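Local coordinates for PGRP domain of peptidoglycan recognition protein 3 (Branchiostoma belcheri tsingtauense, PDB 4ZXM) that probably recognises bacterial peptidoglycan and, as an N-acetylmuramoyl-L-alanine amidase, cleaves the bond between its glycan strand and stem peptide, at residues F196-P201 with G241-D247. Residues are numbered along the deposited sequence; the frame is centred on the assembly and turned at random.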
ATOM      1  N   PHE A 196      13.656   1.493   3.192  1.00 54.64           N
ATOM      2  CA  PHE A 196      13.852   0.800   4.460  1.00 54.82           C
ATOM      3  C   PHE A 196      15.003  -0.186   4.394  1.00 56.79           C
ATOM      4  O   PHE A 196      14.906  -1.310   4.863  1.00 56.47           O
ATOM      5  CB  PHE A 196      12.538   0.154   4.898  1.00 53.26           C
ATOM      6  CG  PHE A 196      11.410   1.139   5.012  1.00 51.90           C
ATOM      7  CD1 PHE A 196      11.372   2.042   6.061  1.00 51.38           C
ATOM      8  CD2 PHE A 196      10.415   1.194   4.052  1.00 51.25           C
ATOM      9  CE1 PHE A 196      10.348   2.966   6.169  1.00 51.87           C
ATOM     10  CE2 PHE A 196       9.387   2.118   4.152  1.00 51.99           C
ATOM     11  CZ  PHE A 196       9.351   3.005   5.213  1.00 51.79           C
ATOM     12  N   THR A 197      16.109   0.269   3.822  1.00 62.75           N
ATOM     13  CA  THR A 197      17.297  -0.557   3.676  1.00 67.62           C
ATOM     14  C   THR A 197      18.177  -0.465   4.914  1.00 70.67           C
ATOM     15  O   THR A 197      18.848  -1.436   5.259  1.00 72.92           O
ATOM     16  CB  THR A 197      18.112  -0.135   2.452  1.00 67.19           C
ATOM     17  OG1 THR A 197      18.406   1.258   2.556  1.00 67.71           O
ATOM     18  CG2 THR A 197      17.321  -0.401   1.167  1.00 67.86           C
ATOM     19  N   SER A 198      18.187   0.700   5.564  1.00 72.56           N
ATOM     20  CA  SER A 198      18.915   0.880   6.826  1.00 74.13           C
ATOM     21  C   SER A 198      18.048   1.400   7.979  1.00 73.23           C
ATOM     22  O   SER A 198      18.534   1.523   9.099  1.00 69.87           O
ATOM     23  CB  SER A 198      20.105   1.826   6.625  1.00 76.67           C
ATOM     24  OG  SER A 198      19.727   3.178   6.836  1.00 77.76           O
ATOM     25  N   GLN A 199      16.777   1.698   7.720  1.00 77.03           N
ATOM     26  CA  GLN A 199      15.884   2.210   8.760  1.00 77.68           C
ATOM     27  C   GLN A 199      14.572   1.432   8.764  1.00 73.64           C
ATOM     28  O   GLN A 199      14.121   0.949   7.727  1.00 74.41           O
ATOM     29  CB  GLN A 199      15.619   3.697   8.533  1.00 82.33           C
ATOM     30  CG  GLN A 199      15.549   4.525   9.807  1.00 86.78           C
ATOM     31  CD  GLN A 199      15.758   6.011   9.540  1.00 90.77           C
ATOM     32  OE1 GLN A 199      14.838   6.709   9.112  1.00 92.23           O
ATOM     33  NE2 GLN A 199      16.971   6.498   9.786  1.00 91.10           N
ATOM     34  N   LYS A 200      13.970   1.306   9.936  1.00 70.16           N
ATOM     35  CA  LYS A 200      12.727   0.566  10.077  1.00 68.00           C
ATOM     36  C   LYS A 200      11.577   1.565  10.029  1.00 65.02           C
ATOM     37  O   LYS A 200      11.751   2.722  10.418  1.00 63.49           O
ATOM     38  CB  LYS A 200      12.736  -0.193  11.406  1.00 70.73           C
ATOM     39  CG  LYS A 200      11.842  -1.422  11.433  1.00 74.59           C
ATOM     40  CD  LYS A 200      12.462  -2.556  12.241  1.00 79.66           C
ATOM     41  CE  LYS A 200      11.803  -3.898  11.933  1.00 84.13           C
ATOM     42  NZ  LYS A 200      12.789  -5.005  11.735  1.00 83.91           N
ATOM     43  N   PRO A 201      10.396   1.141   9.536  1.00 61.87           N
ATOM     44  CA  PRO A 201       9.259   2.057   9.631  1.00 60.14           C
ATOM     45  C   PRO A 201       8.820   2.242  11.080  1.00 57.79           C
ATOM     46  O   PRO A 201       9.095   1.398  11.932  1.00 56.65           O
ATOM     47  CB  PRO A 201       8.155   1.368   8.817  1.00 59.43           C
ATOM     48  CG  PRO A 201       8.827   0.277   8.058  1.00 60.77           C
ATOM     49  CD  PRO A 201      10.043  -0.106   8.839  1.00 61.64           C
ATOM     50  N   GLY A 241      18.786  -5.834   0.714  1.00 98.99           N
ATOM     51  CA  GLY A 241      18.438  -6.138   2.111  1.00 93.46           C
ATOM     52  C   GLY A 241      17.593  -5.054   2.762  1.00 87.34           C
ATOM     53  O   GLY A 241      18.039  -3.914   2.912  1.00 88.33           O
ATOM     54  N   ASN A 242      16.375  -5.420   3.158  1.00 77.74           N
ATOM     55  CA  ASN A 242      15.350  -4.447   3.515  1.00 69.50           C
ATOM     56  C   ASN A 242      14.691  -4.761   4.851  1.00 65.76           C
ATOM     57  O   ASN A 242      14.138  -5.842   5.042  1.00 63.37           O
ATOM     58  CB  ASN A 242      14.285  -4.415   2.427  1.00 67.60           C
ATOM     59  CG  ASN A 242      13.443  -3.167   2.480  1.00 66.52           C
ATOM     60  OD1 ASN A 242      12.417  -3.145   3.145  1.00 63.21           O
ATOM     61  ND2 ASN A 242      13.883  -2.112   1.794  1.00 68.17           N
ATOM     62  N   LEU A 243      14.742  -3.794   5.760  1.00 64.03           N
ATOM     63  CA  LEU A 243      14.239  -3.954   7.128  1.00 61.86           C
ATOM     64  C   LEU A 243      12.719  -4.078   7.239  1.00 59.15           C
ATOM     65  O   LEU A 243      12.220  -4.723   8.166  1.00 59.20           O
ATOM     66  CB  LEU A 243      14.715  -2.788   8.001  1.00 61.93           C
ATOM     67  CG  LEU A 243      16.206  -2.790   8.324  1.00 60.76           C
ATOM     68  CD1 LEU A 243      16.614  -1.471   8.953  1.00 61.36           C
ATOM     69  CD2 LEU A 243      16.536  -3.946   9.250  1.00 60.41           C
ATOM     70  N   LEU A 244      11.993  -3.443   6.322  1.00 56.40           N
ATOM     71  CA  LEU A 244      10.543  -3.597   6.258  1.00 55.79           C
ATOM     72  C   LEU A 244      10.200  -5.052   5.980  1.00 56.36           C
ATOM     73  O   LEU A 244       9.441  -5.682   6.717  1.00 55.83           O
ATOM     74  CB  LEU A 244       9.942  -2.706   5.165  1.00 56.08           C
ATOM     75  CG  LEU A 244       8.502  -2.987   4.699  1.00 55.75           C
ATOM     76  CD1 LEU A 244       7.513  -2.888   5.853  1.00 56.85           C
ATOM     77  CD2 LEU A 244       8.106  -2.047   3.571  1.00 54.02           C
ATOM     78  N   TYR A 245      10.784  -5.588   4.920  1.00 58.49           N
ATOM     79  CA  TYR A 245      10.473  -6.939   4.496  1.00 61.25           C
ATOM     80  C   TYR A 245      10.965  -8.033   5.443  1.00 60.56           C
ATOM     81  O   TYR A 245      10.499  -9.167   5.366  1.00 61.71           O
ATOM     82  CB  TYR A 245      11.038  -7.186   3.120  1.00 64.89           C
ATOM     83  CG  TYR A 245      10.453  -6.319   2.010  1.00 73.06           C
ATOM     84  CD1 TYR A 245       9.077  -6.149   1.861  1.00 74.92           C
ATOM     85  CD2 TYR A 245      11.288  -5.700   1.080  1.00 78.02           C
ATOM     86  CE1 TYR A 245       8.561  -5.365   0.840  1.00 75.65           C
ATOM     87  CE2 TYR A 245      10.780  -4.921   0.056  1.00 79.03           C
ATOM     88  CZ  TYR A 245       9.417  -4.754  -0.059  1.00 77.90           C
ATOM     89  OH  TYR A 245       8.916  -3.979  -1.075  1.00 78.84           O
ATOM     90  N   ASP A 246      11.913  -7.704   6.316  1.00 60.59           N
ATOM     91  CA  ASP A 246      12.266  -8.591   7.424  1.00 63.61           C
ATOM     92  C   ASP A 246      11.120  -8.652   8.413  1.00 56.70           C
ATOM     93  O   ASP A 246      10.783  -9.718   8.917  1.00 54.23           O
ATOM     94  CB  ASP A 246      13.509  -8.086   8.161  1.00 72.37           C
ATOM     95  CG  ASP A 246      14.771  -8.156   7.313  1.00 81.72           C
ATOM     96  OD1 ASP A 246      14.798  -8.929   6.326  1.00 86.65           O
ATOM     97  OD2 ASP A 246      15.742  -7.433   7.644  1.00 88.65           O
ATOM     98  N   ASP A 247      10.532  -7.494   8.687  1.00 52.84           N
ATOM     99  CA  ASP A 247       9.482  -7.382   9.682  1.00 51.03           C
ATOM    100  C   ASP A 247       8.230  -8.153   9.304  1.00 48.04           C
ATOM    101  O   ASP A 247       7.646  -8.834  10.143  1.00 45.51           O
ATOM    102  CB  ASP A 247       9.110  -5.920   9.916  1.00 53.19           C
ATOM    103  CG  ASP A 247       8.406  -5.716  11.238  1.00 57.21           C
ATOM    104  OD1 ASP A 247       9.106  -5.604  12.267  1.00 59.89           O
ATOM    105  OD2 ASP A 247       7.157  -5.680  11.258  1.00 60.26           O
TER
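A short helix can be tied to a neighbouring loop through its first turn, where backbone NH groups lack partners within the helix. Here Phe196 O accepts from Leu243 N at 2.6 Å, while Phe196 CB packs on Leu244 CB at 3.9 Å; the side chains of Phe196 and Leu244 also touch His123 of strand 116-123. Asn242, the N-cap, turns OD1 to Leu244 N and Tyr245 N in weak capping bonds of 3.2 and 3.4 Å. At Thr197 the CA-H approaches Gly241 O, with 3.5 Å between CA and O. In this PGRP-type amidase fold, a mixed sheet flanked by helices, the contact joins the loop between strand 187-192 and helix 203-219 to helix 243-247. Leu243 CD1 then lies against the backbone at Ser198 C and Gln199 N, 3.4 Å from each. Further on, Lys200 NZ makes a long salt bridge to Asp247 OD1 (3.8 Å), whereas Asp247 OD2 accepts a hydrogen bond from Trp251. Pro201 CG finally meets Leu244 CD1 at 4.1 Å, beside Ile206 of helix 203-219.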